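Local coordinates for beta-lactamase (Sphaerobacter thermophilus, PDB 4EWF), which probably hydrolyses beta-lactams to substituted beta-amino acids, as a member of the class A beta-lactamase family, at residues T53-L58 with R146-R151; G89-L94 with V106-S111; A61-V66 with R71-R76; L169-L174 with N225-I230. All coordinates share one frame; numbering follows the deposited sequence.

Interaction 1: residues T53-L58 with R146-R151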
loop_
_atom_site.group_PDB
_atom_site.type_symbol
_atom_site.label_atom_id
_atom_site.label_comp_id
_atom_site.label_asym_id
_atom_site.label_seq_id
_atom_site.Cartn_x
_atom_site.Cartn_y
_atom_site.Cartn_z
ATOM N N THR A 53 -2.211 3.634 -2.660
ATOM C CA THR A 53 -1.862 3.034 -1.371
ATOM C C THR A 53 -3.007 3.224 -0.386
ATOM O O THR A 53 -3.151 2.462 0.561
ATOM C CB THR A 53 -0.569 3.610 -0.756
ATOM O OG1 THR A 53 -0.745 5.006 -0.465
ATOM C CG2 THR A 53 0.600 3.417 -1.698
ATOM N N VAL A 54 -3.851 4.218 -0.643
ATOM C CA VAL A 54 -4.978 4.502 0.250
ATOM C C VAL A 54 -6.029 3.378 0.229
ATOM O O VAL A 54 -6.965 3.356 1.031
ATOM C CB VAL A 54 -5.612 5.890 -0.077
ATOM C CG1 VAL A 54 -6.385 5.839 -1.382
ATOM C CG2 VAL A 54 -6.477 6.389 1.103
ATOM N N LYS A 55 -5.864 2.427 -0.678
ATOM C CA LYS A 55 -6.751 1.275 -0.679
ATOM C C LYS A 55 -6.524 0.374 0.538
ATOM O O LYS A 55 -7.348 -0.489 0.838
ATOM C CB LYS A 55 -6.633 0.520 -2.005
ATOM C CG LYS A 55 -7.052 1.416 -3.167
ATOM C CD LYS A 55 -6.821 0.784 -4.547
ATOM C CE LYS A 55 -7.179 1.801 -5.636
ATOM N NZ LYS A 55 -7.069 1.204 -7.001
ATOM N N ILE A 56 -5.427 0.598 1.263
ATOM C CA ILE A 56 -5.173 -0.171 2.477
ATOM C C ILE A 56 -6.170 0.186 3.576
ATOM O O ILE A 56 -6.910 -0.668 4.042
ATOM C CB ILE A 56 -3.720 -0.008 2.978
ATOM C CG1 ILE A 56 -2.747 -0.747 2.046
ATOM C CG2 ILE A 56 -3.582 -0.521 4.431
ATOM C CD1 ILE A 56 -1.265 -0.428 2.343
ATOM N N PRO A 57 -6.201 1.460 3.997
ATOM C CA PRO A 57 -7.197 1.784 5.021
ATOM C C PRO A 57 -8.631 1.558 4.539
ATOM O O PRO A 57 -9.489 1.300 5.367
ATOM C CB PRO A 57 -6.939 3.271 5.315
ATOM C CG PRO A 57 -6.166 3.775 4.150
ATOM C CD PRO A 57 -5.339 2.610 3.669
ATOM N N LEU A 58 -8.891 1.653 3.236
ATOM C CA LEU A 58 -10.228 1.337 2.713
ATOM C C LEU A 58 -10.573 -0.132 3.005
ATOM O O LEU A 58 -11.664 -0.453 3.488
ATOM C CB LEU A 58 -10.301 1.613 1.201
ATOM C CG LEU A 58 -11.550 1.093 0.464
ATOM C CD1 LEU A 58 -12.843 1.704 1.004
ATOM C CD2 LEU A 58 -11.424 1.330 -1.038
ATOM N N ARG A 146 -11.152 11.564 -2.036
ATOM C CA ARG A 146 -11.361 11.569 -3.490
ATOM C C ARG A 146 -11.429 10.140 -4.054
ATOM O O ARG A 146 -10.517 9.336 -3.818
ATOM C CB ARG A 146 -10.219 12.361 -4.146
ATOM C CG ARG A 146 -10.147 12.364 -5.675
ATOM C CD ARG A 146 -8.919 13.172 -6.123
ATOM N NE ARG A 146 -8.434 12.841 -7.464
ATOM C CZ ARG A 146 -8.730 13.538 -8.553
ATOM N NH1 ARG A 146 -9.519 14.601 -8.464
ATOM N NH2 ARG A 146 -8.241 13.171 -9.731
ATOM N N LYS A 147 -12.503 9.819 -4.786
ATOM C CA LYS A 147 -12.626 8.509 -5.429
ATOM C C LYS A 147 -11.519 8.350 -6.458
ATOM O O LYS A 147 -10.836 9.322 -6.811
ATOM C CB LYS A 147 -13.983 8.379 -6.140
ATOM C CG LYS A 147 -15.149 7.969 -5.234
ATOM C CD LYS A 147 -16.406 7.714 -6.062
ATOM C CE LYS A 147 -17.521 7.060 -5.260
ATOM N NZ LYS A 147 -18.808 7.048 -6.047
HETATM N N MSE A 148 -11.347 7.129 -6.945
HETATM C CA MSE A 148 -10.287 6.853 -7.903
HETATM C C MSE A 148 -10.674 7.370 -9.282
HETATM O O MSE A 148 -11.787 7.121 -9.747
HETATM C CB MSE A 148 -9.993 5.353 -7.960
HETATM C CG MSE A 148 -9.635 4.771 -6.627
HETATM SE SE MSE A 148 -8.036 5.576 -5.815
HETATM C CE MSE A 148 -8.889 6.326 -4.247
ATOM N N LYS A 149 -9.760 8.106 -9.916
ATOM C CA LYS A 149 -9.986 8.625 -11.269
ATOM C C LYS A 149 -8.851 8.292 -12.241
ATOM O O LYS A 149 -8.954 8.570 -13.427
ATOM C CB LYS A 149 -10.217 10.138 -11.229
ATOM C CG LYS A 149 -11.461 10.536 -10.459
ATOM C CD LYS A 149 -11.396 11.975 -9.987
ATOM C CE LYS A 149 -12.477 12.256 -8.946
ATOM N NZ LYS A 149 -13.854 12.022 -9.473
ATOM N N GLY A 150 -7.771 7.708 -11.730
ATOM C CA GLY A 150 -6.607 7.399 -12.547
ATOM C C GLY A 150 -5.669 8.573 -12.826
ATOM O O GLY A 150 -4.759 8.469 -13.647
ATOM N N ARG A 151 -5.886 9.699 -12.153
ATOM C CA ARG A 151 -5.051 10.880 -12.370
ATOM C C ARG A 151 -4.896 11.663 -11.073
ATOM O O ARG A 151 -5.725 11.535 -10.164
ATOM C CB ARG A 151 -5.640 11.770 -13.468
ATOM C CG ARG A 151 -7.067 12.215 -13.195
ATOM C CD ARG A 151 -7.537 13.206 -14.244
ATOM N NE ARG A 151 -8.946 13.017 -14.585
ATOM C CZ ARG A 151 -9.961 13.588 -13.939
ATOM N NH1 ARG A 151 -11.211 13.355 -14.327
ATOM N NH2 ARG A 151 -9.727 14.391 -12.908
#
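The selenomethionine side chain of Met-148 overlaps two neighbours at once, Val-54 and the far end of Lys-55. Its terminal CE stands 3.8 Å from Val-54 CG1, while its SE approaches Lys-55 CE at 3.9 Å. Met-148 CG also lies 4.0 Å from Lys-55 CE, which puts that methylene alongside the CG-SE bond and not against SE alone. Two bends in Met-148, chi2 -60° and then chi3 117°, turn CE off the line of the chain and onto the valine branch. Lys-55 behaves differently: beyond CG it is fully extended, so only its outer aliphatic part reaches the 146-151 loop. The two backbones stay well separated, with Lys-55 CA and Met-148 CA, the nearest pair, 9.8 Å apart.

Beyond the aliphatic contact, Lys-55 NZ is hydrogen-bonded to Ser-113 OG and Asn-115 OD1 and more weakly to Ser-52 OG, an arrangement consistent with the SxxK and SDN motifs of a class A active site. Met-148 N bonds to Asn-119 OD1, which anchors the loop to helix 115-125.

All three touching residues are buried, and only carbon and selenium atoms meet across the contact, so it rests on dispersion between Met-148, Val-54 and the lysine stem, while Ser-113 and Asn-115 hold the lysine nitrogen.

Interaction 2: residues G89-L94 with V106-S111; sequences GVLLHL and VYLTIS. With SO4 (sulfate ion), chain F.
One carboxylate oxygen, Asp-114 OD1, accepts hydrogen bonds from the backbone N of Val-90 and from that of Leu-91, the two residues whose side chains meet Leu-108. Leu-108 also shares a backbone hydrogen bond with Asp-114, so both sides of the contact are tied to the same acidic residue.

Against this polar anchor lies a small apolar junction. Leu-108 CD1 is the atom pressed onto Leu-91, 3.8 Å from its CD2, with CG and CD1 of Leu-91 within 4.0 Å of it as well. The two leucines cross at about a right angle. Leu-108 CG lies anti to its carbonyl carbon (chi1 -64°), with CD1 carried out to Leu-91. The other methyl, CD2, has a looser neighbour in Val-90 CG1 at 4.2 Å, for one of two valine conformers.

Here helix 102-111 runs into the Ser-113, Asp-114, Asn-115 sequence, probably the SDN loop of class A enzymes, and the contact places the 89-94 loop beside it. Just before Leu-108, Tyr-107 O is gripped twice from one turn on, by Ser-111 N and by Ser-111 OG, both at 2.8 Å, the hydroxyl standing above the carbonyl plane. Within 89-94, a short 3-10 turn is closed by His-93 N to Val-90 O at 3.0 Å. The approach of a sulfate to the His-93 ring edge is implausibly short, and its details are doubtful.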
loop_
_atom_site.group_PDB
_atom_site.type_symbol
_atom_site.label_atom_id
_atom_site.label_comp_id
_atom_site.label_asym_id
_atom_site.label_seq_id
_atom_site.Cartn_x
_atom_site.Cartn_y
_atom_site.Cartn_z
ATOM N N GLY A 89 -7.331 -1.568 -13.435
ATOM C CA GLY A 89 -8.459 -2.425 -13.154
ATOM C C GLY A 89 -8.903 -3.217 -14.366
ATOM O O GLY A 89 -8.388 -3.050 -15.478
ATOM N N VAL A 90 -9.871 -4.089 -14.142
ATOM C CA VAL A 90 -10.395 -4.934 -15.200
ATOM C C VAL A 90 -11.919 -4.747 -15.353
ATOM O O VAL A 90 -12.494 -4.894 -16.459
ATOM C CB VAL A 90 -9.968 -6.399 -14.938
ATOM C CG1 VAL A 90 -10.777 -7.034 -13.813
ATOM C CG2 VAL A 90 -10.044 -7.199 -16.188
ATOM N N LEU A 91 -12.578 -4.377 -14.260
ATOM C CA LEU A 91 -14.043 -4.240 -14.284
ATOM C C LEU A 91 -14.526 -3.234 -15.313
ATOM O O LEU A 91 -15.598 -3.410 -15.895
ATOM C CB LEU A 91 -14.592 -3.869 -12.897
ATOM C CG LEU A 91 -14.407 -4.944 -11.817
ATOM C CD1 LEU A 91 -15.004 -4.490 -10.474
ATOM C CD2 LEU A 91 -15.027 -6.276 -12.259
ATOM N N LEU A 92 -13.741 -2.186 -15.551
ATOM C CA LEU A 92 -14.166 -1.193 -16.516
ATOM C C LEU A 92 -14.438 -1.755 -17.888
ATOM O O LEU A 92 -15.144 -1.128 -18.650
ATOM C CB LEU A 92 -13.214 0.006 -16.624
ATOM C CG LEU A 92 -11.682 -0.003 -16.710
ATOM C CD1 LEU A 92 -11.004 -1.352 -16.934
ATOM C CD2 LEU A 92 -11.209 1.070 -17.699
ATOM N N HIS A 93 -13.894 -2.926 -18.205
ATOM C CA HIS A 93 -14.088 -3.502 -19.535
ATOM C C HIS A 93 -14.941 -4.769 -19.530
ATOM O O HIS A 93 -15.134 -5.388 -20.575
ATOM C CB HIS A 93 -12.740 -3.814 -20.190
ATOM C CG HIS A 93 -11.886 -2.609 -20.417
ATOM N ND1 HIS A 93 -12.307 -1.530 -21.162
ATOM C CD2 HIS A 93 -10.630 -2.314 -20.001
ATOM C CE1 HIS A 93 -11.355 -0.614 -21.183
ATOM N NE2 HIS A 93 -10.324 -1.067 -20.491
ATOM N N LEU A 94 -15.440 -5.163 -18.363
ATOM C CA LEU A 94 -16.261 -6.374 -18.269
ATOM C C LEU A 94 -17.725 -5.999 -18.407
ATOM O O LEU A 94 -18.087 -4.838 -18.220
ATOM C CB LEU A 94 -16.008 -7.090 -16.942
ATOM C CG LEU A 94 -14.573 -7.593 -16.741
ATOM C CD1 LEU A 94 -14.501 -8.407 -15.441
ATOM C CD2 LEU A 94 -14.116 -8.453 -17.923
ATOM N N VAL A 106 -12.776 -6.628 -2.885
ATOM C CA VAL A 106 -11.571 -6.403 -2.087
ATOM C C VAL A 106 -10.371 -6.962 -2.836
ATOM O O VAL A 106 -9.338 -6.302 -2.958
ATOM C CB VAL A 106 -11.688 -7.071 -0.687
ATOM C CG1 VAL A 106 -10.374 -6.950 0.092
ATOM C CG2 VAL A 106 -12.820 -6.421 0.089
ATOM N N TYR A 107 -10.523 -8.173 -3.368
ATOM C CA TYR A 107 -9.433 -8.816 -4.095
ATOM C C TYR A 107 -8.962 -8.013 -5.314
ATOM O O TYR A 107 -7.759 -7.791 -5.488
ATOM C CB TYR A 107 -9.783 -10.257 -4.517
ATOM C CG TYR A 107 -8.748 -10.773 -5.485
ATOM C CD1 TYR A 107 -7.494 -11.179 -5.033
ATOM C CD2 TYR A 107 -8.996 -10.799 -6.851
ATOM C CE1 TYR A 107 -6.524 -11.607 -5.905
ATOM C CE2 TYR A 107 -8.034 -11.231 -7.737
ATOM C CZ TYR A 107 -6.801 -11.626 -7.260
ATOM O OH TYR A 107 -5.840 -12.058 -8.129
ATOM N N LEU A 108 -9.901 -7.578 -6.152
ATOM C CA LEU A 108 -9.568 -6.756 -7.317
ATOM C C LEU A 108 -8.952 -5.412 -6.924
ATOM O O LEU A 108 -8.004 -4.928 -7.550
ATOM C CB LEU A 108 -10.804 -6.544 -8.207
ATOM C CG LEU A 108 -11.360 -7.828 -8.823
ATOM C CD1 LEU A 108 -12.691 -7.542 -9.487
ATOM C CD2 LEU A 108 -10.375 -8.430 -9.821
ATOM N N THR A 109 -9.486 -4.822 -5.864
ATOM C CA THR A 109 -8.957 -3.569 -5.329
ATOM C C THR A 109 -7.454 -3.677 -4.953
ATOM O O THR A 109 -6.643 -2.825 -5.323
ATOM C CB THR A 109 -9.793 -3.097 -4.112
ATOM O OG1 THR A 109 -11.094 -2.676 -4.558
ATOM C CG2 THR A 109 -9.116 -1.918 -3.397
ATOM N N ILE A 110 -7.103 -4.744 -4.250
ATOM C CA ILE A 110 -5.753 -4.932 -3.724
ATOM C C ILE A 110 -4.772 -5.528 -4.746
ATOM O O ILE A 110 -3.663 -5.020 -4.913
ATOM C CB ILE A 110 -5.784 -5.809 -2.440
ATOM C CG1 ILE A 110 -6.607 -5.119 -1.348
ATOM C CG2 ILE A 110 -4.382 -6.094 -1.940
ATOM C CD1 ILE A 110 -6.100 -3.705 -0.976
ATOM N N SER A 111 -5.174 -6.603 -5.417
ATOM C CA SER A 111 -4.260 -7.352 -6.282
ATOM C C SER A 111 -3.796 -6.570 -7.506
ATOM O O SER A 111 -2.611 -6.602 -7.867
ATOM C CB SER A 111 -4.897 -8.677 -6.735
ATOM O OG SER A 111 -6.016 -8.436 -7.569
HETATM S S SO4 F . -15.156 -1.036 -23.290
HETATM O O1 SO4 F . -16.221 -0.178 -22.770
HETATM O O2 SO4 F . -14.428 -1.634 -22.178
HETATM O O3 SO4 F . -15.722 -2.108 -24.108
HETATM O O4 SO4 F . -14.238 -0.237 -24.098
#

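Interaction 3: residues A61-V66 with R71-R76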
loop_
_atom_site.group_PDB
_atom_site.type_symbol
_atom_site.label_atom_id
_atom_site.label_comp_id
_atom_site.label_asym_id
_atom_site.label_seq_id
_atom_site.Cartn_x
_atom_site.Cartn_y
_atom_site.Cartn_z
ATOM N N ALA A 61 -11.467 -0.595 6.544
ATOM C CA ALA A 61 -12.829 -0.148 6.847
ATOM C C ALA A 61 -13.826 -1.238 6.479
ATOM O O ALA A 61 -14.792 -1.481 7.204
ATOM C CB ALA A 61 -13.157 1.146 6.118
ATOM N N VAL A 62 -13.586 -1.891 5.346
ATOM C CA VAL A 62 -14.445 -2.986 4.914
ATOM C C VAL A 62 -14.463 -4.140 5.923
ATOM O O VAL A 62 -15.532 -4.581 6.358
ATOM C CB VAL A 62 -14.030 -3.505 3.522
ATOM C CG1 VAL A 62 -14.797 -4.763 3.180
ATOM C CG2 VAL A 62 -14.252 -2.420 2.473
ATOM N N TYR A 63 -13.291 -4.626 6.321
ATOM C CA TYR A 63 -13.259 -5.743 7.266
ATOM C C TYR A 63 -13.826 -5.388 8.642
ATOM O O TYR A 63 -14.398 -6.250 9.317
ATOM C CB TYR A 63 -11.859 -6.368 7.378
ATOM C CG TYR A 63 -11.530 -7.247 6.188
ATOM C CD1 TYR A 63 -11.706 -8.629 6.252
ATOM C CD2 TYR A 63 -11.088 -6.697 4.992
ATOM C CE1 TYR A 63 -11.425 -9.441 5.164
ATOM C CE2 TYR A 63 -10.807 -7.499 3.895
ATOM C CZ TYR A 63 -10.977 -8.876 3.988
ATOM O OH TYR A 63 -10.706 -9.677 2.897
ATOM N N ARG A 64 -13.688 -4.129 9.056
ATOM C CA ARG A 64 -14.292 -3.694 10.319
ATOM C C ARG A 64 -15.812 -3.757 10.226
ATOM O O ARG A 64 -16.490 -4.098 11.195
ATOM C CB ARG A 64 -13.859 -2.274 10.688
ATOM C CG ARG A 64 -12.410 -2.157 11.107
ATOM C CD ARG A 64 -12.173 -0.864 11.855
ATOM N NE ARG A 64 -10.772 -0.726 12.229
ATOM C CZ ARG A 64 -10.243 0.382 12.741
ATOM N NH1 ARG A 64 -11.001 1.458 12.934
ATOM N NH2 ARG A 64 -8.952 0.420 13.050
ATOM N N ALA A 65 -16.341 -3.432 9.047
ATOM C CA ALA A 65 -17.777 -3.552 8.797
ATOM C C ALA A 65 -18.209 -5.013 8.896
ATOM O O ALA A 65 -19.271 -5.329 9.445
ATOM C CB ALA A 65 -18.127 -2.982 7.413
ATOM N N VAL A 66 -17.387 -5.904 8.344
ATOM C CA VAL A 66 -17.641 -7.338 8.435
ATOM C C VAL A 66 -17.572 -7.794 9.894
ATOM O O VAL A 66 -18.419 -8.558 10.339
ATOM C CB VAL A 66 -16.651 -8.162 7.574
ATOM C CG1 VAL A 66 -16.876 -9.659 7.783
ATOM C CG2 VAL A 66 -16.802 -7.805 6.105
ATOM N N ARG A 71 -21.913 -6.067 7.152
ATOM C CA ARG A 71 -22.002 -6.759 5.864
ATOM C C ARG A 71 -21.172 -8.038 5.887
ATOM O O ARG A 71 -20.499 -8.316 6.876
ATOM C CB ARG A 71 -21.611 -5.847 4.695
ATOM C CG ARG A 71 -20.521 -4.851 5.013
ATOM C CD ARG A 71 -20.324 -3.848 3.875
ATOM N NE ARG A 71 -21.246 -2.711 3.914
ATOM C CZ ARG A 71 -22.351 -2.611 3.180
ATOM N NH1 ARG A 71 -22.700 -3.587 2.349
ATOM N NH2 ARG A 71 -23.112 -1.530 3.276
ATOM N N ALA A 72 -21.251 -8.823 4.817
ATOM C CA ALA A 72 -20.554 -10.106 4.745
ATOM C C ALA A 72 -19.794 -10.239 3.426
ATOM O O ALA A 72 -20.200 -9.674 2.403
ATOM C CB ALA A 72 -21.546 -11.267 4.920
ATOM N N LEU A 73 -18.694 -10.990 3.454
ATOM C CA LEU A 73 -17.826 -11.129 2.292
ATOM C C LEU A 73 -18.532 -11.749 1.091
ATOM O O LEU A 73 -18.155 -11.505 -0.054
ATOM C CB LEU A 73 -16.596 -11.952 2.651
ATOM C CG LEU A 73 -15.598 -11.215 3.547
ATOM C CD1 LEU A 73 -14.444 -12.140 3.920
ATOM C CD2 LEU A 73 -15.092 -9.938 2.875
ATOM N N THR A 74 -19.561 -12.545 1.353
ATOM C CA THR A 74 -20.328 -13.151 0.271
ATOM C C THR A 74 -21.407 -12.228 -0.294
ATOM O O THR A 74 -22.105 -12.606 -1.239
ATOM C CB THR A 74 -20.987 -14.488 0.712
ATOM O OG1 THR A 74 -21.704 -14.289 1.938
ATOM C CG2 THR A 74 -19.922 -15.573 0.911
ATOM N N ASP A 75 -21.547 -11.025 0.268
ATOM C CA ASP A 75 -22.602 -10.113 -0.187
ATOM C C ASP A 75 -22.433 -9.829 -1.685
ATOM O O ASP A 75 -21.317 -9.665 -2.170
ATOM C CB ASP A 75 -22.587 -8.788 0.597
ATOM C CG ASP A 75 -23.189 -8.914 1.996
ATOM O OD1 ASP A 75 -23.796 -9.966 2.308
ATOM O OD2 ASP A 75 -23.062 -7.942 2.778
ATOM N N ARG A 76 -23.544 -9.754 -2.408
ATOM C CA ARG A 76 -23.496 -9.531 -3.854
ATOM C C ARG A 76 -23.505 -8.032 -4.199
ATOM O O ARG A 76 -24.225 -7.245 -3.575
ATOM C CB ARG A 76 -24.653 -10.247 -4.567
ATOM C CG ARG A 76 -25.076 -11.600 -3.952
ATOM C CD ARG A 76 -23.936 -12.640 -3.865
ATOM N NE ARG A 76 -23.873 -13.532 -5.028
ATOM C CZ ARG A 76 -23.272 -14.722 -5.040
ATOM N NH1 ARG A 76 -23.270 -15.450 -6.150
ATOM N NH2 ARG A 76 -22.679 -15.190 -3.945
#
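The chain doubles back so closely after helix 55-67 that Val-66 CA and Arg-71 CA lie 5.1 Å apart, and Val-66 CA makes a CA-H...O contact of 3.4 Å to Arg-71 O, nearly straight at 166°. The carbonyl oxygen also faces the valine branches: CG2 is 3.8 Å from Arg-71 O and CG1 is 4.0 Å from it. This follows from chi1 of 175°, which sets CG1 anti to the backbone N and CG2 anti to the carbonyl carbon, so that the oxygen lies by the fork.

Two apolar contacts extend the joint. Leu-73 spreads its methyls over two residues of the helix, CD2 toward Val-66 CG2 and CD1 toward Tyr-63 CE1, each at 4.2 Å, and the latter approach to the ring is oblique. On another part of the helix surface, Ala-65 CB meets only the aliphatic root of Arg-71, at CG, 3.9 Å away.

The loop keeps its shape through a type I turn from Ala-72 to Asp-75, with Asp-75 N donating to Ala-72 O at 2.9 Å. Asp-75 OD2 reaches back over the turn to accept from Ala-72 N along an almost linear N-H...O path of 171°, though the donor stands above the carboxylate plane.

Leu-73 and Asp-75 make backbone bonds to Glu-103 and Leu-102 at the start of helix 102-111, Tyr-63 packs on helix 182-192, and the chain leads on into strand 76-78, paired with 99-101.

Interaction 4: residues L169-L174 with N225-I230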
loop_
_atom_site.group_PDB
_atom_site.type_symbol
_atom_site.label_atom_id
_atom_site.label_comp_id
_atom_site.label_asym_id
_atom_site.label_seq_id
_atom_site.Cartn_x
_atom_site.Cartn_y
_atom_site.Cartn_z
ATOM N N LEU A 169 2.600 2.867 10.116
ATOM C CA LEU A 169 1.692 2.545 11.224
ATOM C C LEU A 169 0.589 1.606 10.752
ATOM O O LEU A 169 0.186 0.691 11.470
ATOM C CB LEU A 169 1.048 3.801 11.820
ATOM C CG LEU A 169 1.976 4.814 12.473
ATOM C CD1 LEU A 169 1.201 6.082 12.846
ATOM C CD2 LEU A 169 2.671 4.191 13.704
ATOM N N ALA A 170 0.090 1.844 9.546
ATOM C CA ALA A 170 -1.009 1.035 9.018
ATOM C C ALA A 170 -0.596 -0.423 8.893
ATOM O O ALA A 170 -1.329 -1.323 9.300
ATOM C CB ALA A 170 -1.480 1.576 7.655
ATOM N N VAL A 171 0.568 -0.659 8.302
ATOM C CA VAL A 171 1.058 -2.028 8.151
ATOM C C VAL A 171 1.334 -2.648 9.517
ATOM O O VAL A 171 1.035 -3.818 9.740
ATOM C CB VAL A 171 2.347 -2.087 7.282
ATOM C CG1 VAL A 171 2.908 -3.510 7.220
ATOM C CG2 VAL A 171 2.074 -1.550 5.879
ATOM N N GLN A 172 1.900 -1.875 10.440
ATOM C CA GLN A 172 2.162 -2.428 11.771
ATOM C C GLN A 172 0.876 -2.852 12.455
ATOM O O GLN A 172 0.837 -3.881 13.140
ATOM C CB GLN A 172 2.930 -1.442 12.661
ATOM C CG GLN A 172 4.380 -1.242 12.252
ATOM C CD GLN A 172 5.068 -0.202 13.120
ATOM O OE1 GLN A 172 4.670 0.962 13.149
ATOM N NE2 GLN A 172 6.089 -0.623 13.843
ATOM N N ALA A 173 -0.179 -2.067 12.267
ATOM C CA ALA A 173 -1.453 -2.402 12.885
ATOM C C ALA A 173 -1.960 -3.752 12.361
ATOM O O ALA A 173 -2.476 -4.561 13.129
ATOM C CB ALA A 173 -2.486 -1.292 12.641
ATOM N N LEU A 174 -1.811 -3.993 11.060
ATOM C CA LEU A 174 -2.234 -5.278 10.498
ATOM C C LEU A 174 -1.409 -6.415 11.091
ATOM O O LEU A 174 -1.953 -7.433 11.503
ATOM C CB LEU A 174 -2.117 -5.286 8.972
ATOM C CG LEU A 174 -3.116 -4.404 8.206
ATOM C CD1 LEU A 174 -2.739 -4.300 6.734
ATOM C CD2 LEU A 174 -4.537 -4.945 8.345
ATOM N N ASN A 225 4.760 4.569 -5.635
ATOM C CA ASN A 225 4.766 4.209 -4.213
ATOM C C ASN A 225 4.610 2.700 -4.041
ATOM O O ASN A 225 4.085 2.018 -4.929
ATOM C CB ASN A 225 3.600 4.885 -3.443
ATOM C CG ASN A 225 3.440 6.362 -3.750
ATOM O OD1 ASN A 225 4.416 7.083 -3.958
ATOM N ND2 ASN A 225 2.187 6.835 -3.739
ATOM N N ASP A 226 5.037 2.188 -2.887
ATOM C CA ASP A 226 4.726 0.813 -2.474
ATOM C C ASP A 226 4.764 0.734 -0.945
ATOM O O ASP A 226 5.668 1.270 -0.306
ATOM C CB ASP A 226 5.687 -0.195 -3.120
ATOM C CG ASP A 226 5.091 -1.609 -3.222
ATOM O OD1 ASP A 226 3.877 -1.786 -2.959
ATOM O OD2 ASP A 226 5.845 -2.547 -3.565
ATOM N N VAL A 227 3.759 0.100 -0.358
ATOM C CA VAL A 227 3.648 0.024 1.093
ATOM C C VAL A 227 3.372 -1.412 1.472
ATOM O O VAL A 227 2.404 -1.996 0.996
ATOM C CB VAL A 227 2.472 0.890 1.613
ATOM C CG1 VAL A 227 2.210 0.592 3.107
ATOM C CG2 VAL A 227 2.740 2.376 1.372
ATOM N N GLY A 228 4.218 -2.011 2.304
ATOM C CA GLY A 228 3.973 -3.401 2.650
ATOM C C GLY A 228 4.911 -4.007 3.670
ATOM O O GLY A 228 5.502 -3.298 4.487
ATOM N N PHE A 229 5.045 -5.331 3.623
ATOM C CA PHE A 229 5.848 -6.026 4.601
ATOM C C PHE A 229 6.580 -7.190 3.954
ATOM O O PHE A 229 6.155 -7.729 2.934
ATOM C CB PHE A 229 4.956 -6.568 5.719
ATOM C CG PHE A 229 4.032 -7.651 5.261
ATOM C CD1 PHE A 229 4.387 -8.988 5.396
ATOM C CD2 PHE A 229 2.817 -7.337 4.661
ATOM C CE1 PHE A 229 3.536 -9.998 4.964
ATOM C CE2 PHE A 229 1.957 -8.347 4.228
ATOM C CZ PHE A 229 2.323 -9.671 4.366
ATOM N N ILE A 230 7.685 -7.573 4.571
ATOM C CA ILE A 230 8.380 -8.795 4.196
ATOM C C ILE A 230 8.650 -9.610 5.455
ATOM O O ILE A 230 9.226 -9.107 6.423
ATOM C CB ILE A 230 9.694 -8.503 3.461
ATOM C CG1 ILE A 230 9.412 -7.753 2.159
ATOM C CG2 ILE A 230 10.437 -9.794 3.167
ATOM C CD1 ILE A 230 10.629 -7.107 1.581
#
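With chi1 at 176°, Val-171 has CG1 anti to its backbone N and CG2 anti to its carbonyl carbon, and both methyls fork over the strand. Val-227, with chi1 at 170°, places its own CG1 anti to the backbone N, where it meets Val-171 CG2 at 3.5 Å, a tight approach for two methyls. The two valines run antiparallel past one another, flank to flank.

Val-171 CG1 fills the other half of the joint, resting 3.8 Å from Gly-228 O and 4.0 Å from Phe-229 CB. Gly-228 has no side chain, and its CA is the strand atom of its kind nearest to Val-171 CA, at 6.4 Å. Phe-229 offers only its CB here; its side chain also touches Leu-189 of helix 182-192. One helical residue thus spans three consecutive strand residues.

The axes of helix 169-174 and strand 225-230 come within 8.4 Å and are inclined by 31°, so helix 164-175 lies along the antiparallel sheet as a covering layer. Val-171 and Val-227 also touch Val-238 and Phe-242, respectively, of the adjacent strand 235-244. Being wholly buried, the joint relies on close-fitting methyls: shape and dispersion hold helix to sheet, while the strand's polar backbone groups bond to its neighbouring strands.

Overall arrangement
Interactions 1 and 4 are the buried pair, and they adjoin: Ile-56 packs on Val-227, and Thr-53 on Val-227 and Asn-225, so the start of helix 55-67 and the 3-10 turn before it lie against the sheet. Interactions 2 and 3 lie further out, about 16 and 20 Å from the centre of the chain, each joining a loop to a helix in a partly buried setting. Interactions 1 and 3 use opposite ends of helix 55-67, while helix 102-111 of interaction 2 touches both. Chemistry follows place: methyl on methyl in interaction 4, a selenomethionine against a valine and a lysine stem in interaction 1, and apolar joints braced by aspartates in interactions 2 and 3.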